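Local coordinates for putative alpha-ketoglutarate-dependent taurine dioxygenase (Burkholderia xenovorans, PDB 5HSX), which probably acts as an iron(II)-dependent dioxygenase that uses 2-oxoglutarate as its co-substrate, at residues Thr68-Val73 / Glu93-Val98; His177-Pro182 / Pro222-Ser227; Asp149-Asn154 / Thr253-Trp258. All blocks are in the same frame, centred on the assembly; numbering follows the deposited sequence.

Contact 1. Residues Thr68-Val73 / Glu93-Val98. With EDO (1,2-ethanediol), chain S.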
loop_
_atom_site.group_PDB
_atom_site.type_symbol
_atom_site.label_atom_id
_atom_site.label_comp_id
_atom_site.label_asym_id
_atom_site.label_seq_id
_atom_site.Cartn_x
_atom_site.Cartn_y
_atom_site.Cartn_z
ATOM N N THR B 68 7.866 -7.657 -27.974
ATOM C CA THR B 68 8.433 -6.577 -28.761
ATOM C C THR B 68 7.506 -5.361 -28.725
ATOM O O THR B 68 6.340 -5.449 -28.331
ATOM C CB THR B 68 8.640 -7.009 -30.213
ATOM O OG1 THR B 68 7.365 -7.305 -30.803
ATOM C CG2 THR B 68 9.555 -8.238 -30.305
ATOM N N HIS B 69 8.032 -4.210 -29.153
ATOM C CA HIS B 69 7.185 -3.025 -29.282
ATOM C C HIS B 69 6.011 -3.298 -30.214
ATOM O O HIS B 69 4.880 -2.870 -29.948
ATOM C CB HIS B 69 7.994 -1.833 -29.806
ATOM C CG HIS B 69 8.990 -1.287 -28.829
ATOM N ND1 HIS B 69 8.794 -1.316 -27.464
ATOM C CD2 HIS B 69 10.185 -0.678 -29.024
ATOM C CE1 HIS B 69 9.831 -0.761 -26.861
ATOM N NE2 HIS B 69 10.690 -0.366 -27.784
ATOM N N GLU B 70 6.261 -4.019 -31.311
ATOM C CA GLU B 70 5.185 -4.340 -32.244
ATOM C C GLU B 70 4.125 -5.218 -31.594
ATOM O O GLU B 70 2.924 -5.003 -31.797
ATOM C CB GLU B 70 5.743 -5.027 -33.493
ATOM C CG GLU B 70 6.503 -4.107 -34.433
ATOM C CD GLU B 70 7.965 -3.934 -34.046
ATOM O OE1 GLU B 70 8.348 -4.315 -32.914
ATOM O OE2 GLU B 70 8.735 -3.421 -34.886
ATOM N N GLN B 71 4.546 -6.217 -30.814
ATOM C CA GLN B 71 3.572 -7.084 -30.158
ATOM C C GLN B 71 2.791 -6.325 -29.095
ATOM O O GLN B 71 1.588 -6.546 -28.925
ATOM C CB GLN B 71 4.274 -8.301 -29.557
ATOM C CG GLN B 71 4.739 -9.304 -30.610
ATOM C CD GLN B 71 5.826 -10.240 -30.096
ATOM O OE1 GLN B 71 6.450 -9.983 -29.063
ATOM N NE2 GLN B 71 6.058 -11.329 -30.823
ATOM N N HIS B 72 3.461 -5.420 -28.378
ATOM C CA HIS B 72 2.791 -4.587 -27.384
ATOM C C HIS B 72 1.721 -3.716 -28.041
ATOM O O HIS B 72 0.588 -3.619 -27.552
ATOM C CB HIS B 72 3.857 -3.746 -26.663
ATOM C CG HIS B 72 3.350 -2.916 -25.523
ATOM N ND1 HIS B 72 4.204 -2.207 -24.700
ATOM C CD2 HIS B 72 2.099 -2.671 -25.066
ATOM C CE1 HIS B 72 3.501 -1.565 -23.786
ATOM N NE2 HIS B 72 2.221 -1.827 -23.986
ATOM N N VAL B 73 2.059 -3.085 -29.166
ATOM C CA VAL B 73 1.080 -2.268 -29.877
ATOM C C VAL B 73 -0.052 -3.136 -30.407
ATOM O O VAL B 73 -1.233 -2.774 -30.304
ATOM C CB VAL B 73 1.762 -1.470 -31.007
ATOM C CG1 VAL B 73 0.719 -0.840 -31.940
ATOM C CG2 VAL B 73 2.677 -0.401 -30.415
ATOM N N GLU B 93 12.032 5.670 -30.920
ATOM C CA GLU B 93 12.221 5.819 -32.360
ATOM C C GLU B 93 11.460 4.746 -33.128
ATOM O O GLU B 93 11.556 3.555 -32.816
ATOM C CB GLU B 93 13.712 5.754 -32.711
ATOM C CG GLU B 93 14.501 7.005 -32.353
ATOM C CD GLU B 93 14.341 8.120 -33.375
ATOM O OE1 GLU B 93 14.409 7.834 -34.591
ATOM O OE2 GLU B 93 14.150 9.285 -32.964
ATOM N N GLY B 94 10.701 5.175 -34.139
ATOM C CA GLY B 94 9.938 4.272 -34.977
ATOM C C GLY B 94 8.607 3.811 -34.413
ATOM O O GLY B 94 7.890 3.074 -35.100
ATOM N N HIS B 95 8.244 4.223 -33.199
ATOM C CA HIS B 95 7.032 3.739 -32.530
ATOM C C HIS B 95 6.366 4.891 -31.797
ATOM O O HIS B 95 6.529 5.060 -30.582
ATOM C CB HIS B 95 7.355 2.588 -31.572
ATOM C CG HIS B 95 8.039 1.434 -32.237
ATOM N ND1 HIS B 95 7.372 0.546 -33.054
ATOM C CD2 HIS B 95 9.333 1.035 -32.224
ATOM C CE1 HIS B 95 8.224 -0.354 -33.511
ATOM N NE2 HIS B 95 9.421 -0.081 -33.022
ATOM N N PRO B 96 5.580 5.702 -32.509
ATOM C CA PRO B 96 4.925 6.846 -31.855
ATOM C C PRO B 96 3.926 6.437 -30.792
ATOM O O PRO B 96 3.544 7.279 -29.970
ATOM C CB PRO B 96 4.238 7.572 -33.020
ATOM C CG PRO B 96 4.014 6.499 -34.041
ATOM C CD PRO B 96 5.197 5.578 -33.929
ATOM N N GLU B 97 3.502 5.173 -30.768
ATOM C CA GLU B 97 2.522 4.709 -29.794
ATOM C C GLU B 97 3.141 4.306 -28.471
ATOM O O GLU B 97 2.406 4.105 -27.501
ATOM C CB GLU B 97 1.747 3.499 -30.328
ATOM C CG GLU B 97 1.250 3.631 -31.751
ATOM C CD GLU B 97 2.272 3.173 -32.773
ATOM O OE1 GLU B 97 1.873 2.984 -33.939
ATOM O OE2 GLU B 97 3.468 3.005 -32.419
ATOM N N VAL B 98 4.460 4.153 -28.407
ATOM C CA VAL B 98 5.117 3.541 -27.258
ATOM C C VAL B 98 5.903 4.605 -26.507
ATOM O O VAL B 98 6.706 5.332 -27.104
ATOM C CB VAL B 98 6.025 2.383 -27.695
ATOM C CG1 VAL B 98 6.673 1.734 -26.480
ATOM C CG2 VAL B 98 5.216 1.368 -28.486
HETATM C C1 EDO S . 11.207 -4.575 -29.870
HETATM O O1 EDO S . 10.966 -3.904 -31.115
HETATM C C2 EDO S . 11.722 -3.582 -28.837
HETATM O O2 EDO S . 11.515 -4.092 -27.516
#
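His69 lays its CB over the imidazole of His95, 3.8 Å from the ring centroid and almost straight above it, a CH-pi contact. Its own ring stands steeply against that imidazole, the planes at 62°, and turns an edge to the same partner in an offset edge-to-face pair; the closest atoms are the two CD2 carbons, His69 CD2 to His95 CD2 at 3.7 Å. Glu70 reaches the same ring from its rim. Its chain bends at chi2 (85°), which turns CD off an extended course, and Glu70 OE2 lies in the plane of the His95 ring, 3.4 Å from His95 CE1, with the carboxylate nearly perpendicular to the imidazole. The other oxygen, OE1, accepts from O1 of a 1,2-ethanediol whose C2 sits over one face of the His69 ring. One helical turn on, Val73 CG2 meets Val98 CG2 at 3.6 Å and also touches Glu97 CB, while Val98 CG1 sits beside His69 ND1. That ND1 is hydrogen-bonded to Arg139, which helps set the rotation of the ring. Thr68 and Gln71 form a capping box at the start of the helix, each side chain accepting from the other's backbone N. The arrangement is surface packing of the first turn of helix 69-77 against the loop, with its type I turn from His95 to Val98, that leads into edge strand 99-101 of the main sheet.

Contact 2. Residues His177-Pro182 / Pro222-Ser227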
loop_
_atom_site.group_PDB
_atom_site.type_symbol
_atom_site.label_atom_id
_atom_site.label_comp_id
_atom_site.label_asym_id
_atom_site.label_seq_id
_atom_site.Cartn_x
_atom_site.Cartn_y
_atom_site.Cartn_z
ATOM N N HIS B 177 -8.787 20.697 -13.392
ATOM C CA HIS B 177 -7.542 19.938 -13.478
ATOM C C HIS B 177 -6.534 20.718 -14.312
ATOM O O HIS B 177 -6.880 21.249 -15.375
ATOM C CB HIS B 177 -7.768 18.561 -14.113
ATOM C CG HIS B 177 -8.741 17.687 -13.372
ATOM N ND1 HIS B 177 -8.431 16.400 -12.985
ATOM C CD2 HIS B 177 -10.015 17.905 -12.963
ATOM C CE1 HIS B 177 -9.467 15.867 -12.360
ATOM N NE2 HIS B 177 -10.444 16.758 -12.339
ATOM N N ARG B 178 -5.289 20.789 -13.834
ATOM C CA ARG B 178 -4.238 21.559 -14.490
ATOM C C ARG B 178 -2.969 20.731 -14.599
ATOM O O ARG B 178 -2.649 19.934 -13.712
ATOM C CB ARG B 178 -3.899 22.857 -13.728
ATOM C CG ARG B 178 -5.048 23.841 -13.581
ATOM C CD ARG B 178 -4.615 25.065 -12.768
ATOM N NE ARG B 178 -5.761 25.881 -12.373
ATOM C CZ ARG B 178 -6.277 26.850 -13.126
ATOM N NH1 ARG B 178 -5.740 27.129 -14.306
ATOM N NH2 ARG B 178 -7.326 27.544 -12.696
ATOM N N PHE B 179 -2.237 20.956 -15.683
ATOM C CA PHE B 179 -0.907 20.391 -15.843
ATOM C C PHE B 179 -0.051 21.386 -16.608
ATOM O O PHE B 179 -0.502 21.973 -17.597
ATOM C CB PHE B 179 -0.937 19.047 -16.575
ATOM C CG PHE B 179 0.424 18.506 -16.895
ATOM C CD1 PHE B 179 0.900 18.522 -18.195
ATOM C CD2 PHE B 179 1.231 17.991 -15.891
ATOM C CE1 PHE B 179 2.165 18.027 -18.494
ATOM C CE2 PHE B 179 2.491 17.493 -16.181
ATOM C CZ PHE B 179 2.959 17.512 -17.485
ATOM N N THR B 180 1.174 21.574 -16.135
ATOM C CA THR B 180 2.156 22.434 -16.797
ATOM C C THR B 180 3.320 21.575 -17.261
ATOM O O THR B 180 4.077 21.058 -16.417
ATOM C CB THR B 180 2.643 23.536 -15.857
ATOM O OG1 THR B 180 1.541 24.382 -15.505
ATOM C CG2 THR B 180 3.735 24.370 -16.524
ATOM N N PRO B 181 3.496 21.373 -18.569
ATOM C CA PRO B 181 4.611 20.550 -19.035
ATOM C C PRO B 181 5.937 21.227 -18.743
ATOM O O PRO B 181 6.020 22.467 -18.705
ATOM C CB PRO B 181 4.361 20.438 -20.552
ATOM C CG PRO B 181 2.936 20.852 -20.759
ATOM C CD PRO B 181 2.644 21.841 -19.676
ATOM N N PRO B 182 7.011 20.449 -18.521
ATOM C CA PRO B 182 8.376 20.962 -18.342
ATOM C C PRO B 182 8.844 21.806 -19.522
ATOM O O PRO B 182 8.511 21.460 -20.659
ATOM C CB PRO B 182 9.220 19.687 -18.229
ATOM C CG PRO B 182 8.272 18.648 -17.749
ATOM C CD PRO B 182 6.951 18.985 -18.377
ATOM N N PRO B 222 -5.537 13.083 -7.795
ATOM C CA PRO B 222 -4.970 14.052 -6.837
ATOM C C PRO B 222 -3.809 14.887 -7.369
ATOM O O PRO B 222 -3.661 16.039 -6.941
ATOM C CB PRO B 222 -4.538 13.160 -5.650
ATOM C CG PRO B 222 -5.561 12.028 -5.697
ATOM C CD PRO B 222 -5.707 11.749 -7.185
ATOM N N SER B 223 -2.989 14.370 -8.285
ATOM C CA SER B 223 -1.882 15.194 -8.776
ATOM C C SER B 223 -2.343 16.361 -9.642
ATOM O O SER B 223 -1.618 17.356 -9.754
ATOM C CB SER B 223 -0.894 14.358 -9.588
ATOM O OG SER B 223 -0.246 13.418 -8.771
ATOM N N PHE B 224 -3.512 16.262 -10.272
ATOM C CA PHE B 224 -3.924 17.241 -11.273
ATOM C C PHE B 224 -5.134 18.066 -10.877
ATOM O O PHE B 224 -5.256 19.208 -11.337
ATOM C CB PHE B 224 -4.204 16.537 -12.602
ATOM C CG PHE B 224 -3.049 15.708 -13.065
ATOM C CD1 PHE B 224 -1.749 16.207 -12.948
ATOM C CD2 PHE B 224 -3.236 14.419 -13.540
ATOM C CE1 PHE B 224 -0.658 15.450 -13.333
ATOM C CE2 PHE B 224 -2.149 13.650 -13.935
ATOM C CZ PHE B 224 -0.855 14.167 -13.828
ATOM N N LEU B 225 -6.013 17.534 -10.029
ATOM C CA LEU B 225 -7.196 18.285 -9.616
ATOM C C LEU B 225 -6.786 19.377 -8.630
ATOM O O LEU B 225 -6.192 19.094 -7.583
ATOM C CB LEU B 225 -8.233 17.340 -9.009
ATOM C CG LEU B 225 -9.472 17.944 -8.340
ATOM C CD1 LEU B 225 -10.264 18.893 -9.299
ATOM C CD2 LEU B 225 -10.377 16.821 -7.810
ATOM N N LYS B 226 -7.072 20.631 -8.978
ATOM C CA LYS B 226 -6.569 21.775 -8.222
ATOM C C LYS B 226 -7.623 22.461 -7.376
ATOM O O LYS B 226 -7.305 22.960 -6.289
ATOM C CB LYS B 226 -5.958 22.813 -9.178
ATOM C CG LYS B 226 -4.888 22.249 -10.095
ATOM C CD LYS B 226 -3.801 21.550 -9.305
ATOM C CE LYS B 226 -2.664 21.085 -10.218
ATOM N NZ LYS B 226 -1.620 20.398 -9.399
ATOM N N SER B 227 -8.869 22.521 -7.852
ATOM C CA SER B 227 -9.890 23.259 -7.131
ATOM C C SER B 227 -11.270 22.752 -7.531
ATOM O O SER B 227 -11.461 22.186 -8.613
ATOM C CB SER B 227 -9.785 24.758 -7.407
ATOM O OG SER B 227 -9.987 25.028 -8.791
HETATM O O HOH W 1 -7.716 26.042 -10.012
HETATM O O HOH W 2 -0.427 19.678 -12.076
#
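Two neighbouring strands of an antiparallel sheet, 174-179 and 225-228, meet here where the second one begins, beside the bound sodium site. His177 and Leu225 form a non-hydrogen-bonded pair, their side chains on the same face of the sheet. Leu225 CB lies over one face of the His177 ring, 4.0 Å from its centroid and displaced toward the rim, and Leu225 CD1 continues along to NE2. Thr127 holds the ring through ND1. Just before the pair, the carbonyl oxygen of Phe224 accepts from Arg178 N at 3.0 Å and also receives the CA-H of His177, with CA 3.2 Å away. Phe179 and Phe224 lie side by side and point the same way, touching through Phe179 CD2 and Phe224 CE1 at 4.1 Å. Both rings also touch Asn323, which ligates the sodium together with His123, Asp125 and His273.

On the exposed side, Lys226 CG packs against CB, CG and CD of Arg178. The lysine is bent at chi2 (-54°), turning CD off the straight course, and extended beyond; Lys226 NZ donates to Ser223 O at 3.1 Å. A water takes a second bond from NZ and gives one to Arg178 O, joining the Lys226 ammonium to the Arg178 carbonyl. Another water, in the guanidinium plane, accepts from Arg178 NE and is hydrogen-bonded to Ser227 OG at 2.8 Å. The two cationic side chains thus touch through their aliphatic parts, while their nitrogens go to different oxygen partners; this division probably eases the repulsion of like charges and lets carbonyl and water dipoles offset the lysine charge.

Contact 3. Residues Asp149-Asn154 / Thr253-Trp258. With EDO (1,2-ethanediol), chain O.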
loop_
_atom_site.group_PDB
_atom_site.type_symbol
_atom_site.label_atom_id
_atom_site.label_comp_id
_atom_site.label_asym_id
_atom_site.label_seq_id
_atom_site.Cartn_x
_atom_site.Cartn_y
_atom_site.Cartn_z
ATOM N N ASP B 149 7.544 -1.014 -6.778
ATOM C CA ASP B 149 6.164 -1.479 -6.864
ATOM C C ASP B 149 5.237 -0.337 -7.281
ATOM O O ASP B 149 5.494 0.832 -6.995
ATOM C CB ASP B 149 5.688 -2.043 -5.518
ATOM C CG ASP B 149 6.408 -3.327 -5.099
ATOM O OD1 ASP B 149 7.320 -3.817 -5.810
ATOM O OD2 ASP B 149 6.060 -3.831 -4.010
ATOM N N THR B 150 4.141 -0.693 -7.953
ATOM C CA THR B 150 3.100 0.247 -8.349
ATOM C C THR B 150 1.826 -0.072 -7.575
ATOM O O THR B 150 1.556 -1.233 -7.251
ATOM C CB THR B 150 2.825 0.172 -9.867
ATOM O OG1 THR B 150 4.055 0.322 -10.590
ATOM C CG2 THR B 150 1.850 1.264 -10.311
ATOM N N GLN B 151 1.037 0.962 -7.275
ATOM C CA GLN B 151 -0.244 0.763 -6.615
ATOM C C GLN B 151 -1.361 1.419 -7.414
ATOM O O GLN B 151 -1.157 2.424 -8.100
ATOM C CB GLN B 151 -0.262 1.321 -5.188
ATOM C CG GLN B 151 0.891 0.816 -4.308
ATOM C CD GLN B 151 0.647 1.072 -2.838
ATOM O OE1 GLN B 151 -0.443 0.824 -2.333
ATOM N NE2 GLN B 151 1.676 1.559 -2.134
ATOM N N TRP B 152 -2.555 0.843 -7.290
ATOM C CA TRP B 152 -3.769 1.392 -7.870
ATOM C C TRP B 152 -4.843 1.496 -6.794
ATOM O O TRP B 152 -4.858 0.721 -5.832
ATOM C CB TRP B 152 -4.316 0.514 -9.027
ATOM C CG TRP B 152 -3.518 0.562 -10.307
ATOM C CD1 TRP B 152 -3.833 1.254 -11.449
ATOM C CD2 TRP B 152 -2.297 -0.130 -10.582
ATOM N NE1 TRP B 152 -2.872 1.046 -12.409
ATOM C CE2 TRP B 152 -1.919 0.197 -11.903
ATOM C CE3 TRP B 152 -1.487 -0.995 -9.841
ATOM C CZ2 TRP B 152 -0.761 -0.313 -12.497
ATOM C CZ3 TRP B 152 -0.327 -1.495 -10.434
ATOM C CH2 TRP B 152 0.016 -1.155 -11.745
ATOM N N THR B 153 -5.774 2.426 -6.981
ATOM C CA THR B 153 -6.914 2.512 -6.087
ATOM C C THR B 153 -8.199 2.544 -6.902
ATOM O O THR B 153 -8.222 3.029 -8.033
ATOM C CB THR B 153 -6.820 3.721 -5.166
ATOM O OG1 THR B 153 -7.913 3.682 -4.242
ATOM C CG2 THR B 153 -6.827 5.045 -5.972
ATOM N N ASN B 154 -9.266 2.015 -6.303
ATOM C CA ASN B 154 -10.543 1.804 -6.982
ATOM C C ASN B 154 -11.436 3.011 -6.700
ATOM O O ASN B 154 -11.995 3.137 -5.610
ATOM C CB ASN B 154 -11.161 0.499 -6.486
ATOM C CG ASN B 154 -12.493 0.190 -7.121
ATOM O OD1 ASN B 154 -13.156 1.065 -7.678
ATOM N ND2 ASN B 154 -12.905 -1.066 -7.025
ATOM N N THR B 253 -7.158 -0.298 -2.344
ATOM C CA THR B 253 -5.920 -0.340 -3.113
ATOM C C THR B 253 -5.428 -1.760 -3.378
ATOM O O THR B 253 -5.789 -2.716 -2.689
ATOM C CB THR B 253 -4.778 0.433 -2.417
ATOM O OG1 THR B 253 -4.348 -0.278 -1.244
ATOM C CG2 THR B 253 -5.232 1.834 -2.050
ATOM N N VAL B 254 -4.572 -1.869 -4.392
ATOM C CA VAL B 254 -3.787 -3.076 -4.643
ATOM C C VAL B 254 -2.363 -2.655 -4.990
ATOM O O VAL B 254 -2.147 -1.617 -5.622
ATOM C CB VAL B 254 -4.413 -3.944 -5.765
ATOM C CG1 VAL B 254 -4.364 -3.217 -7.128
ATOM C CG2 VAL B 254 -3.724 -5.307 -5.838
ATOM N N ARG B 255 -1.391 -3.458 -4.556
ATOM C CA ARG B 255 0.025 -3.227 -4.815
ATOM C C ARG B 255 0.565 -4.346 -5.698
ATOM O O ARG B 255 0.199 -5.514 -5.523
ATOM C CB ARG B 255 0.796 -3.152 -3.488
ATOM C CG ARG B 255 2.295 -2.877 -3.610
ATOM C CD ARG B 255 2.849 -2.547 -2.233
ATOM N NE ARG B 255 4.297 -2.403 -2.254
ATOM C CZ ARG B 255 5.000 -1.862 -1.263
ATOM N NH1 ARG B 255 4.375 -1.391 -0.194
ATOM N NH2 ARG B 255 6.331 -1.779 -1.353
ATOM N N PHE B 256 1.440 -3.990 -6.644
ATOM C CA PHE B 256 1.956 -4.921 -7.645
ATOM C C PHE B 256 3.473 -4.872 -7.624
ATOM O O PHE B 256 4.061 -3.800 -7.798
ATOM C CB PHE B 256 1.435 -4.556 -9.040
ATOM C CG PHE B 256 1.802 -5.539 -10.125
ATOM C CD1 PHE B 256 1.239 -6.806 -10.154
ATOM C CD2 PHE B 256 2.660 -5.171 -11.144
ATOM C CE1 PHE B 256 1.556 -7.698 -11.169
ATOM C CE2 PHE B 256 2.971 -6.053 -12.169
ATOM C CZ PHE B 256 2.416 -7.316 -12.183
ATOM N N LYS B 257 4.105 -6.021 -7.432
ATOM C CA LYS B 257 5.553 -6.123 -7.519
ATOM C C LYS B 257 5.910 -6.643 -8.902
ATOM O O LYS B 257 5.519 -7.757 -9.273
ATOM C CB LYS B 257 6.128 -7.026 -6.428
ATOM C CG LYS B 257 7.645 -7.155 -6.537
ATOM C CD LYS B 257 8.232 -7.858 -5.326
ATOM C CE LYS B 257 9.763 -7.815 -5.348
ATOM N NZ LYS B 257 10.369 -8.534 -6.512
ATOM N N TRP B 258 6.634 -5.824 -9.660
ATOM C CA TRP B 258 6.961 -6.137 -11.043
ATOM C C TRP B 258 7.988 -7.253 -11.150
ATOM O O TRP B 258 8.830 -7.452 -10.270
ATOM C CB TRP B 258 7.500 -4.896 -11.755
ATOM C CG TRP B 258 6.460 -3.858 -11.943
ATOM C CD1 TRP B 258 6.084 -2.897 -11.051
ATOM C CD2 TRP B 258 5.631 -3.685 -13.097
ATOM N NE1 TRP B 258 5.071 -2.133 -11.582
ATOM C CE2 TRP B 258 4.781 -2.596 -12.840
ATOM C CE3 TRP B 258 5.534 -4.344 -14.327
ATOM C CZ2 TRP B 258 3.839 -2.150 -13.764
ATOM C CZ3 TRP B 258 4.605 -3.898 -15.247
ATOM C CH2 TRP B 258 3.761 -2.814 -14.958
HETATM C C1 EDO O . 6.471 1.811 -2.570
HETATM O O1 EDO O . 7.053 2.640 -3.585
HETATM C C2 EDO O . 5.111 1.291 -3.032
HETATM O O2 EDO O . 4.224 2.398 -3.245
HETATM O O HOH W 3 8.233 -3.885 -8.395
HETATM O O HOH W 4 8.372 -1.383 -3.723
#
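Asp149 and Arg255 cross at about a right angle, the carboxylate turned 77° from the guanidinium. Asp149 OD2 offers its anti lone pair to Arg255 NE at 2.9 Å, close to the guanidinium plane, in a salt bridge; a weak second bond comes from NH2. Arg255 can reach this far because its chain is extended from CG to NE (chi3 174°). Gln151, its cross-strand neighbour, runs obliquely past it, Gln151 CG to Arg255 CG at 4.0 Å, with the amide only 18° from the guanidinium plane. A 1,2-ethanediol sits against both, its C2 over the guanidinium centre and its O2 accepting from Gln151 NE2 at 2.9 Å. One water accepts from both Asp149 N and Arg255 NH2; another accepts from Trp258 N and is hydrogen-bonded to Asp149 OD1.

The face with Thr150, Trp152, Val254 and Phe256 is mostly apolar, and Trp258, just past the strand, folds back onto it. Trp258 NE1 donates to Thr150 OG1 at 2.8 Å, with OG1 close to the indole plane and also hydrogen-bonded to a glycerol, probably from the crystallisation liquor. Phe256 CE2 lies over the centre of the same indole. Trp152 and Phe256 run side by side and the same way, with Trp152 CZ3 at 3.8 Å from Phe256 CB, while Thr150 CG2 covers part of one face of the Trp152 ring.

Four backbone bonds join the antiparallel strands, in the pairs Thr150 with Phe256 and Trp152 with Val254. Arg255 NH1 bonds weakly to Thr253 O of the second subunit, and the symmetric bond, equally weak, runs the other way. The Asp149-Arg255 pair thus lies near that subunit, its charges probably offset by each other and by water, while the rings pack on the other side, where Trp152 meets the sodium ligand His273.

The contacts come from three parts of a domain of the cupin-type double-stranded beta-helix class. Contact 1 closes first along the chain; contact 2 is then nested inside the long loop that contact 3 closes. Their centres are 22 to 28 Å apart and none touches another, contacts 2 and 3 coming nearest, with about 7 Å between closest atoms. Contact 3 belongs to the four-stranded sheet that also holds strands 122-123 and 271-274, which bear metal ligands, and contact 2 to a separate antiparallel sheet. Contact 1 leads into the edge of the seven-stranded sheet. Contacts 2 and 3 thus approach the metal site from different sheets, while contact 1 is peripheral.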